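Local coordinates for protein ribonuclease H (Uncultured organism, PDB 4IBN) that probably cleaves the RNA strand of RNA-DNA hybrids endonucleolytically, leaving 5'-phosphomonoesters, with magnesium as cofactor, at residues Y20-L26 against A158-V163. Sequence-based numbering, arbitrary orientation.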
loop_
_atom_site.group_PDB
_atom_site.type_symbol
_atom_site.label_atom_id
_atom_site.label_comp_id
_atom_site.label_asym_id
_atom_site.label_seq_id
_atom_site.Cartn_x
_atom_site.Cartn_y
_atom_site.Cartn_z
ATOM N N TYR A 20 -2.119 -3.460 4.608
ATOM C CA TYR A 20 -2.787 -2.254 5.014
ATOM C C TYR A 20 -1.801 -1.126 4.873
ATOM O O TYR A 20 -0.828 -1.132 5.516
ATOM C CB TYR A 20 -3.273 -2.338 6.478
ATOM C CG TYR A 20 -4.244 -3.459 6.700
ATOM C CD1 TYR A 20 -5.562 -3.263 6.543
ATOM C CD2 TYR A 20 -3.810 -4.716 7.036
ATOM C CE1 TYR A 20 -6.433 -4.271 6.703
ATOM C CE2 TYR A 20 -4.672 -5.711 7.208
ATOM C CZ TYR A 20 -5.997 -5.488 7.025
ATOM O OH TYR A 20 -6.933 -6.455 7.174
ATOM N N ALA A 21 -2.131 -0.160 4.037
ATOM C CA ALA A 21 -1.201 0.884 3.666
ATOM C C ALA A 21 -1.757 2.268 3.937
ATOM O O ALA A 21 -2.919 2.436 3.925
ATOM C CB ALA A 21 -0.860 0.746 2.235
ATOM N N ASP A 22 -0.873 3.213 4.238
ATOM C CA ASP A 22 -1.242 4.609 4.415
ATOM C C ASP A 22 -0.091 5.507 4.068
ATOM O O ASP A 22 0.965 5.070 3.903
ATOM C CB ASP A 22 -1.738 4.949 5.813
ATOM C CG ASP A 22 -2.408 6.307 5.867
ATOM O OD1 ASP A 22 -3.242 6.562 5.072
ATOM O OD2 ASP A 22 -2.034 7.154 6.634
ATOM N N GLU A 23 -0.392 6.776 3.910
ATOM C CA GLU A 23 0.632 7.755 3.620
ATOM C C GLU A 23 0.341 9.028 4.370
ATOM O O GLU A 23 -0.769 9.262 4.709
ATOM C CB GLU A 23 0.694 8.044 2.141
ATOM C CG GLU A 23 -0.565 8.614 1.521
ATOM C CD GLU A 23 -1.740 7.646 1.628
ATOM O OE1 GLU A 23 -1.570 6.508 1.227
ATOM O OE2 GLU A 23 -2.804 8.002 2.128
ATOM N N SER A 24 1.372 9.801 4.645
ATOM C CA SER A 24 1.137 11.073 5.229
ATOM C C SER A 24 2.264 12.051 4.938
ATOM O O SER A 24 3.398 11.680 4.877
ATOM C CB SER A 24 1.011 10.920 6.713
ATOM O OG SER A 24 0.586 12.113 7.281
ATOM N N CYS A 25 1.903 13.315 4.826
ATOM C CA CYS A 25 2.859 14.393 4.808
ATOM C C CYS A 25 2.728 15.164 6.112
ATOM O O CYS A 25 1.712 15.133 6.727
ATOM C CB CYS A 25 2.580 15.352 3.687
ATOM S SG CYS A 25 3.060 14.753 2.082
ATOM N N LEU A 26 3.785 15.835 6.507
ATOM C CA LEU A 26 3.767 16.628 7.698
ATOM C C LEU A 26 4.067 18.067 7.406
ATOM O O LEU A 26 5.017 18.344 6.793
ATOM C CB LEU A 26 4.823 16.151 8.657
ATOM C CG LEU A 26 4.852 14.732 9.134
ATOM C CD1 LEU A 26 6.184 14.516 9.764
ATOM C CD2 LEU A 26 3.806 14.576 10.119
ATOM N N ALA A 158 -0.965 1.808 10.219
ATOM C CA ALA A 158 -0.211 2.115 9.024
ATOM C C ALA A 158 0.031 3.597 8.940
ATOM O O ALA A 158 1.042 4.004 8.511
ATOM C CB ALA A 158 -0.917 1.628 7.783
ATOM N N ASN A 159 -0.949 4.365 9.341
ATOM C CA ASN A 159 -0.771 5.806 9.375
ATOM C C ASN A 159 0.296 6.199 10.367
ATOM O O ASN A 159 1.115 7.053 10.125
ATOM C CB ASN A 159 -2.070 6.521 9.721
ATOM C CG ASN A 159 -1.936 8.017 9.714
ATOM O OD1 ASN A 159 -1.867 8.612 8.703
ATOM N ND2 ASN A 159 -1.935 8.588 10.842
ATOM N N HIS A 160 0.277 5.513 11.491
ATOM C CA HIS A 160 1.282 5.767 12.491
ATOM C C HIS A 160 2.657 5.484 11.895
ATOM O O HIS A 160 3.587 6.170 12.163
ATOM C CB HIS A 160 1.068 4.879 13.704
ATOM C CG HIS A 160 2.304 4.576 14.465
ATOM N ND1 HIS A 160 2.796 5.409 15.427
ATOM C CD2 HIS A 160 3.129 3.519 14.432
ATOM C CE1 HIS A 160 3.894 4.897 15.924
ATOM N NE2 HIS A 160 4.105 3.739 15.352
ATOM N N LEU A 161 2.761 4.426 11.131
ATOM C CA LEU A 161 4.014 4.103 10.513
ATOM C C LEU A 161 4.422 5.181 9.488
ATOM O O LEU A 161 5.540 5.507 9.367
ATOM C CB LEU A 161 4.000 2.762 9.791
ATOM C CG LEU A 161 4.111 1.415 10.455
ATOM C CD1 LEU A 161 4.049 0.354 9.397
ATOM C CD2 LEU A 161 5.382 1.308 11.196
ATOM N N ALA A 162 3.463 5.641 8.715
ATOM C CA ALA A 162 3.750 6.627 7.705
ATOM C C ALA A 162 4.260 7.903 8.320
ATOM O O ALA A 162 5.136 8.479 7.849
ATOM C CB ALA A 162 2.532 6.919 6.909
ATOM N N VAL A 163 3.623 8.327 9.381
ATOM C CA VAL A 163 4.028 9.538 10.071
ATOM C C VAL A 163 5.384 9.397 10.703
ATOM O O VAL A 163 6.156 10.292 10.680
ATOM C CB VAL A 163 2.997 10.024 11.079
ATOM C CG1 VAL A 163 3.475 11.256 11.813
ATOM C CG2 VAL A 163 1.733 10.337 10.401
#
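The carboxylate oxygen OD2 of D22 lies against the side chain of N159, 3.2 Å from its CB. The two side chains run alongside each other and point the same way, with carboxylate and amide planes turned 51° apart. The carbonyl O of E23 is also close to OD2 of D22, 3.1 Å away, but both atoms are acceptors and do not bond. D22 extends to this position with CG opposite the backbone N (chi1 -167°), and its CB rests on the helix backbone, 3.7 Å from N159 N. OD1 of D22 and the carboxylate of E23 both lie close to D96, and the four residues D22, E23, D96 and N159 are consistent with the DEDN active-site motif of this enzyme. Putting an alanine in place of D22 would keep the CB contact but would probably leave the N159 amide without its carboxylate neighbour and freer to turn. The site is built on the RNase H fold: strand 16-25 runs inside the mixed sheet between strands 90-95 and 34-45, while helix 153-168 packs on one face and helix 67-82, touched by A21 and E23, on the other. Small residues bring the strand and helix 153-168 close, their local axes 6.6 Å apart at a crossing angle of -40°. The methyl of A158 meets the carbonyl O of Y20, and that of A162 sits over the strand backbone, 3.8 Å from S24 N. Further along, V163 divides its branches: CG2 touches CB and OG of S24, whereas CG1 meets CD2 of L26 at 3.7 Å, where the two apolar side chains cross at about a right angle. L26 also reaches A166, one helical turn further on.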